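Long-range contacts in mRNA export protein (Chaetomium thermophilum, PDB 4WPM), which probably takes part in exporting mRNA from the nucleus to the cytoplasm, this chain being the RNA recognition motif (RRM) domain of the longer NXF-family factor: residues V67-V71 / T97-P102; G26-A32 / Y87-L92. All coordinates share one frame. Residues are numbered along the deposited sequence.

Interaction 1: residues V67-V71 / T97-P102; sequences VWLKV and TNEPMP. With SO4 (sulfate ion), chain C.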
loop_
_atom_site.group_PDB
_atom_site.type_symbol
_atom_site.label_atom_id
_atom_site.label_comp_id
_atom_site.label_asym_id
_atom_site.label_seq_id
_atom_site.Cartn_x
_atom_site.Cartn_y
_atom_site.Cartn_z
ATOM N N VAL A 67 -1.595 -3.514 6.075
ATOM C CA VAL A 67 -1.541 -4.183 7.367
ATOM C C VAL A 67 -0.630 -5.398 7.245
ATOM O O VAL A 67 -0.823 -6.240 6.365
ATOM C CB VAL A 67 -2.938 -4.622 7.854
ATOM C CG1 VAL A 67 -2.835 -5.449 9.135
ATOM C CG2 VAL A 67 -3.834 -3.418 8.067
ATOM N N TRP A 68 0.359 -5.484 8.127
ATOM C CA TRP A 68 1.329 -6.572 8.101
ATOM C C TRP A 68 1.008 -7.567 9.205
ATOM O O TRP A 68 0.709 -7.168 10.327
ATOM C CB TRP A 68 2.753 -6.037 8.270
ATOM C CG TRP A 68 3.179 -5.080 7.199
ATOM C CD1 TRP A 68 2.756 -3.793 7.028
ATOM C CD2 TRP A 68 4.126 -5.331 6.152
ATOM N NE1 TRP A 68 3.375 -3.232 5.938
ATOM C CE2 TRP A 68 4.221 -4.155 5.384
ATOM C CE3 TRP A 68 4.899 -6.439 5.791
ATOM C CZ2 TRP A 68 5.058 -4.055 4.274
ATOM C CZ3 TRP A 68 5.729 -6.336 4.689
ATOM C CH2 TRP A 68 5.803 -5.153 3.944
ATOM N N LEU A 69 1.056 -8.855 8.879
ATOM C CA LEU A 69 0.818 -9.911 9.859
ATOM C C LEU A 69 1.885 -10.989 9.756
ATOM O O LEU A 69 2.249 -11.416 8.659
ATOM C CB LEU A 69 -0.567 -10.533 9.669
ATOM C CG LEU A 69 -1.762 -9.596 9.838
ATOM C CD1 LEU A 69 -3.047 -10.312 9.462
ATOM C CD2 LEU A 69 -1.833 -9.078 11.263
ATOM N N LYS A 70 2.381 -11.423 10.912
ATOM C CA LYS A 70 3.337 -12.517 10.984
ATOM C C LYS A 70 2.636 -13.766 11.520
ATOM O O LYS A 70 2.162 -13.777 12.657
ATOM C CB LYS A 70 4.518 -12.116 11.871
ATOM C CG LYS A 70 5.856 -12.688 11.440
ATOM C CD LYS A 70 6.994 -12.022 12.200
ATOM C CE LYS A 70 8.352 -12.417 11.643
ATOM N NZ LYS A 70 9.446 -12.195 12.628
ATOM N N VAL A 71 2.571 -14.808 10.696
ATOM C CA VAL A 71 1.813 -16.015 11.023
ATOM C C VAL A 71 2.524 -17.275 10.533
ATOM O O VAL A 71 3.411 -17.200 9.683
ATOM C CB VAL A 71 0.396 -15.971 10.406
ATOM C CG1 VAL A 71 -0.386 -14.780 10.942
ATOM C CG2 VAL A 71 0.471 -15.922 8.882
ATOM N N THR A 97 4.309 -12.397 1.170
ATOM C CA THR A 97 5.484 -11.666 0.706
ATOM C C THR A 97 6.746 -12.079 1.455
ATOM O O THR A 97 6.681 -12.493 2.613
ATOM C CB THR A 97 5.296 -10.145 0.868
ATOM O OG1 THR A 97 6.406 -9.455 0.281
ATOM C CG2 THR A 97 5.183 -9.766 2.342
ATOM N N ASN A 98 7.890 -11.963 0.784
ATOM C CA ASN A 98 9.179 -12.183 1.428
ATOM C C ASN A 98 9.805 -10.862 1.867
ATOM O O ASN A 98 10.957 -10.825 2.297
ATOM C CB ASN A 98 10.130 -12.937 0.491
ATOM C CG ASN A 98 10.313 -12.245 -0.852
ATOM O OD1 ASN A 98 10.277 -11.019 -0.951
ATOM N ND2 ASN A 98 10.519 -13.040 -1.895
ATOM N N GLU A 99 9.040 -9.779 1.754
ATOM C CA GLU A 99 9.488 -8.475 2.226
ATOM C C GLU A 99 9.692 -8.519 3.736
ATOM O O GLU A 99 8.913 -9.157 4.444
ATOM C CB GLU A 99 8.475 -7.389 1.865
ATOM C CG GLU A 99 8.549 -6.909 0.428
ATOM C CD GLU A 99 7.408 -5.973 0.074
ATOM O OE1 GLU A 99 6.636 -6.300 -0.852
ATOM O OE2 GLU A 99 7.291 -4.905 0.710
ATOM N N PRO A 100 10.739 -7.845 4.238
ATOM C CA PRO A 100 10.901 -7.816 5.696
ATOM C C PRO A 100 9.808 -6.999 6.375
ATOM O O PRO A 100 9.405 -5.958 5.856
ATOM C CB PRO A 100 12.273 -7.161 5.885
ATOM C CG PRO A 100 12.480 -6.349 4.653
ATOM C CD PRO A 100 11.805 -7.100 3.545
ATOM N N MET A 101 9.336 -7.469 7.525
ATOM C CA MET A 101 8.327 -6.744 8.285
ATOM C C MET A 101 8.917 -5.436 8.810
ATOM O O MET A 101 10.007 -5.441 9.382
ATOM C CB MET A 101 7.808 -7.603 9.439
ATOM C CG MET A 101 6.495 -7.123 10.034
ATOM S SD MET A 101 5.479 -8.481 10.641
ATOM C CE MET A 101 4.202 -7.588 11.519
ATOM N N PRO A 102 8.207 -4.312 8.620
ATOM C CA PRO A 102 8.771 -3.049 9.108
ATOM C C PRO A 102 8.650 -2.918 10.624
ATOM O O PRO A 102 7.651 -3.351 11.199
ATOM C CB PRO A 102 7.936 -1.989 8.387
ATOM C CG PRO A 102 6.633 -2.643 8.137
ATOM C CD PRO A 102 6.918 -4.109 7.932
HETATM S S SO4 C . 6.743 -10.375 -2.978
HETATM O O1 SO4 C . 7.540 -9.994 -4.141
HETATM O O2 SO4 C . 5.743 -11.361 -3.377
HETATM O O3 SO4 C . 7.618 -10.951 -1.959
HETATM O O4 SO4 C . 6.075 -9.196 -2.434
#

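Interaction 2: residues G26-A32 / Y87-L92; sequences GLKNSKA and YAGATL. With SO4 (sulfate ion), chain D.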
loop_
_atom_site.group_PDB
_atom_site.type_symbol
_atom_site.label_atom_id
_atom_site.label_comp_id
_atom_site.label_asym_id
_atom_site.label_seq_id
_atom_site.Cartn_x
_atom_site.Cartn_y
_atom_site.Cartn_z
ATOM N N GLY A 26 -6.520 -2.402 1.793
ATOM C CA GLY A 26 -7.923 -2.033 1.697
ATOM C C GLY A 26 -8.558 -1.592 3.004
ATOM O O GLY A 26 -9.727 -1.205 3.026
ATOM N N LEU A 27 -7.801 -1.646 4.096
ATOM C CA LEU A 27 -8.324 -1.242 5.397
ATOM C C LEU A 27 -8.571 0.263 5.435
ATOM O O LEU A 27 -9.507 0.730 6.081
ATOM C CB LEU A 27 -7.364 -1.642 6.521
ATOM C CG LEU A 27 -7.843 -1.334 7.943
ATOM C CD1 LEU A 27 -9.105 -2.116 8.281
ATOM C CD2 LEU A 27 -6.750 -1.623 8.959
ATOM N N LYS A 28 -7.724 1.012 4.737
ATOM C CA LYS A 28 -7.828 2.467 4.699
ATOM C C LYS A 28 -9.122 2.909 4.024
ATOM O O LYS A 28 -9.700 3.936 4.380
ATOM C CB LYS A 28 -6.627 3.060 3.961
ATOM C CG LYS A 28 -6.406 4.543 4.207
ATOM C CD LYS A 28 -5.415 5.114 3.206
ATOM C CE LYS A 28 -4.902 6.478 3.633
ATOM N NZ LYS A 28 -4.031 7.089 2.591
ATOM N N ASN A 29 -9.569 2.127 3.046
ATOM C CA ASN A 29 -10.792 2.430 2.313
ATOM C C ASN A 29 -12.044 2.010 3.077
ATOM O O ASN A 29 -13.161 2.347 2.687
ATOM C CB ASN A 29 -10.770 1.744 0.946
ATOM C CG ASN A 29 -9.476 1.981 0.195
ATOM O OD1 ASN A 29 -8.833 1.040 -0.269
ATOM N ND2 ASN A 29 -9.085 3.244 0.071
ATOM N N SER A 30 -11.851 1.272 4.166
ATOM C CA SER A 30 -12.965 0.707 4.915
ATOM C C SER A 30 -13.505 1.678 5.960
ATOM O O SER A 30 -12.892 2.708 6.245
ATOM C CB SER A 30 -12.531 -0.594 5.591
ATOM O OG SER A 30 -12.024 -0.350 6.891
ATOM N N LYS A 31 -14.657 1.338 6.528
ATOM C CA LYS A 31 -15.277 2.151 7.568
ATOM C C LYS A 31 -14.511 2.054 8.884
ATOM O O LYS A 31 -14.580 2.954 9.721
ATOM C CB LYS A 31 -16.730 1.726 7.777
ATOM C CG LYS A 31 -17.696 2.343 6.781
ATOM C CD LYS A 31 -18.718 1.331 6.297
ATOM C CE LYS A 31 -19.807 1.990 5.470
ATOM N NZ LYS A 31 -21.161 1.493 5.838
ATOM N N ALA A 32 -13.784 0.956 9.062
ATOM C CA ALA A 32 -13.026 0.731 10.288
ATOM C C ALA A 32 -11.813 1.653 10.377
ATOM O O ALA A 32 -11.192 1.766 11.432
ATOM C CB ALA A 32 -12.589 -0.722 10.374
ATOM N N TYR A 87 -14.588 -6.211 3.571
ATOM C CA TYR A 87 -14.662 -5.957 5.006
ATOM C C TYR A 87 -14.945 -4.488 5.282
ATOM O O TYR A 87 -14.206 -3.609 4.837
ATOM C CB TYR A 87 -13.367 -6.371 5.705
ATOM C CG TYR A 87 -13.281 -5.866 7.128
ATOM C CD1 TYR A 87 -14.043 -6.441 8.137
ATOM C CD2 TYR A 87 -12.448 -4.805 7.460
ATOM C CE1 TYR A 87 -13.972 -5.978 9.437
ATOM C CE2 TYR A 87 -12.370 -4.335 8.758
ATOM C CZ TYR A 87 -13.134 -4.926 9.742
ATOM O OH TYR A 87 -13.063 -4.463 11.035
ATOM N N ALA A 88 -16.017 -4.237 6.028
ATOM C CA ALA A 88 -16.413 -2.886 6.402
ATOM C C ALA A 88 -16.553 -1.989 5.171
ATOM O O ALA A 88 -16.241 -0.799 5.217
ATOM C CB ALA A 88 -15.410 -2.296 7.386
ATOM N N GLY A 89 -17.021 -2.576 4.073
ATOM C CA GLY A 89 -17.298 -1.828 2.861
ATOM C C GLY A 89 -16.093 -1.590 1.969
ATOM O O GLY A 89 -16.126 -0.714 1.105
ATOM N N ALA A 90 -15.029 -2.362 2.178
ATOM C CA ALA A 90 -13.817 -2.236 1.369
ATOM C C ALA A 90 -13.286 -3.605 0.956
ATOM O O ALA A 90 -13.248 -4.535 1.763
ATOM C CB ALA A 90 -12.752 -1.465 2.131
ATOM N N THR A 91 -12.868 -3.717 -0.300
ATOM C CA THR A 91 -12.313 -4.963 -0.815
ATOM C C THR A 91 -10.901 -5.178 -0.285
ATOM O O THR A 91 -10.049 -4.293 -0.386
ATOM C CB THR A 91 -12.285 -4.974 -2.357
ATOM O OG1 THR A 91 -13.610 -4.792 -2.868
ATOM C CG2 THR A 91 -11.719 -6.289 -2.883
ATOM N N LEU A 92 -10.663 -6.360 0.276
ATOM C CA LEU A 92 -9.359 -6.704 0.828
ATOM C C LEU A 92 -8.489 -7.436 -0.190
ATOM O O LEU A 92 -8.949 -8.364 -0.858
ATOM C CB LEU A 92 -9.518 -7.569 2.083
ATOM C CG LEU A 92 -10.124 -6.920 3.334
ATOM C CD1 LEU A 92 -10.021 -7.875 4.512
ATOM C CD2 LEU A 92 -9.465 -5.586 3.668
HETATM S S SO4 D . -13.088 -0.712 -2.837
HETATM O O1 SO4 D . -12.432 -1.246 -1.646
HETATM O O2 SO4 D . -13.373 -1.801 -3.767
HETATM O O3 SO4 D . -12.209 0.260 -3.481
HETATM O O4 SO4 D . -14.336 -0.059 -2.453
#

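Interaction 1: residues V67-V71 / T97-P102
Residues 67-71 form part of an inner strand of the RRM sheet, while 97-102 leave the last strand and run as an irregular chain across the sheet face not covered by helices. No hydrogen bond joins the two segments; their CA atoms come nearest at Trp68 and Met101, 7.0 Å apart. The crossing begins with an ST turn: Thr97 OG1 accepts from Glu99 N at 3.0 Å, and this short side chain places its hydroxyl within reach of the backbone N two residues further on. Beyond it, Pro100 and Pro102, whose rings hold phi near -70°, suit an extended chain that lies over a surface without strand pairing. Trp68 is the centre of the contact, its CA-to-CB bond directed toward the crossing chain. Its broad ring gives Pro102 a flat platform, and the compact proline ring can approach it closely. Met101, long and unbranched, extends toward the strand: its CE lies 3.9 Å from Trp68 CB and its SD 4.0 Å from Lys70 CB. Glu99 OE2 sits at the indole edge, 3.6 Å from Trp68 CH2. Pro102 packs on Trp68 through a CH-pi contact, its CD 3.5 Å from Trp68 CD2, 3.7 Å from the six-membered ring centroid and 17° off its normal.

Interaction 2: residues G26-A32 / Y87-L92
Two turns fit together at one end of the RRM sheet. Residues 26-32, in the loop between the first strand and first helix, carry a type I turn from Leu27 to Ser30; residues 87-92 carry the type I' hairpin turn from Tyr87 to Ala90. The main bump is the methyl of Ala90, which enters a hollow in the first loop, its CB 3.2 Å from Gly26 O, 3.5 Å from Ser30 N and 4.0 Å from Asn29 CB; a larger side chain would have little room. Gly26 leaves room for the neighbouring backbone: a CB here would lie only 2.3 Å from Thr91 O and would also jam against the preceding carbonyl oxygen. Ala88 is a second small knob, its CB 3.8 Å from Ser30 CB and 4.4 Å from Ala32 CB. Deeper in, Leu27 CD1 meets the edge of the Tyr87 ring, touching CE2 at 4.0 Å, while the Tyr87 hydroxyl hydrogen-bonds to Ser42 of the first helix. Ser30 suits the bend because its OG donates to Leu27 O at 2.9 Å. Across the joint a single hydrogen bond, Lys31 N to Ala88 O at 3.0 Å, accompanies these small apolar contacts, implying that close shape matching, more than polar pairing, fits the turns together.

In the fold
From the N terminus, strand 20-25 runs through the middle of the sheet and leads into 26-32, the first half of interaction 2. Helix 40-51 and strand 59-63 follow before the chain reaches 67-71, the first half of interaction 1. Helix 73-81 then leads to the hairpin at 87-92, which closes interaction 2 over 54 intervening residues; strand 90-97 delivers the chain to 97-102, closing interaction 1 over 25. The two loops therefore cross. Their centres lie about 19 Å apart, on opposite sides of the chain's centre: interaction 2 ties the first loop to the hairpin, interaction 1 the segment that follows the last strand to the sheet. They touch where Val67 CG2 packs 3.5 Å from Leu27 CD2.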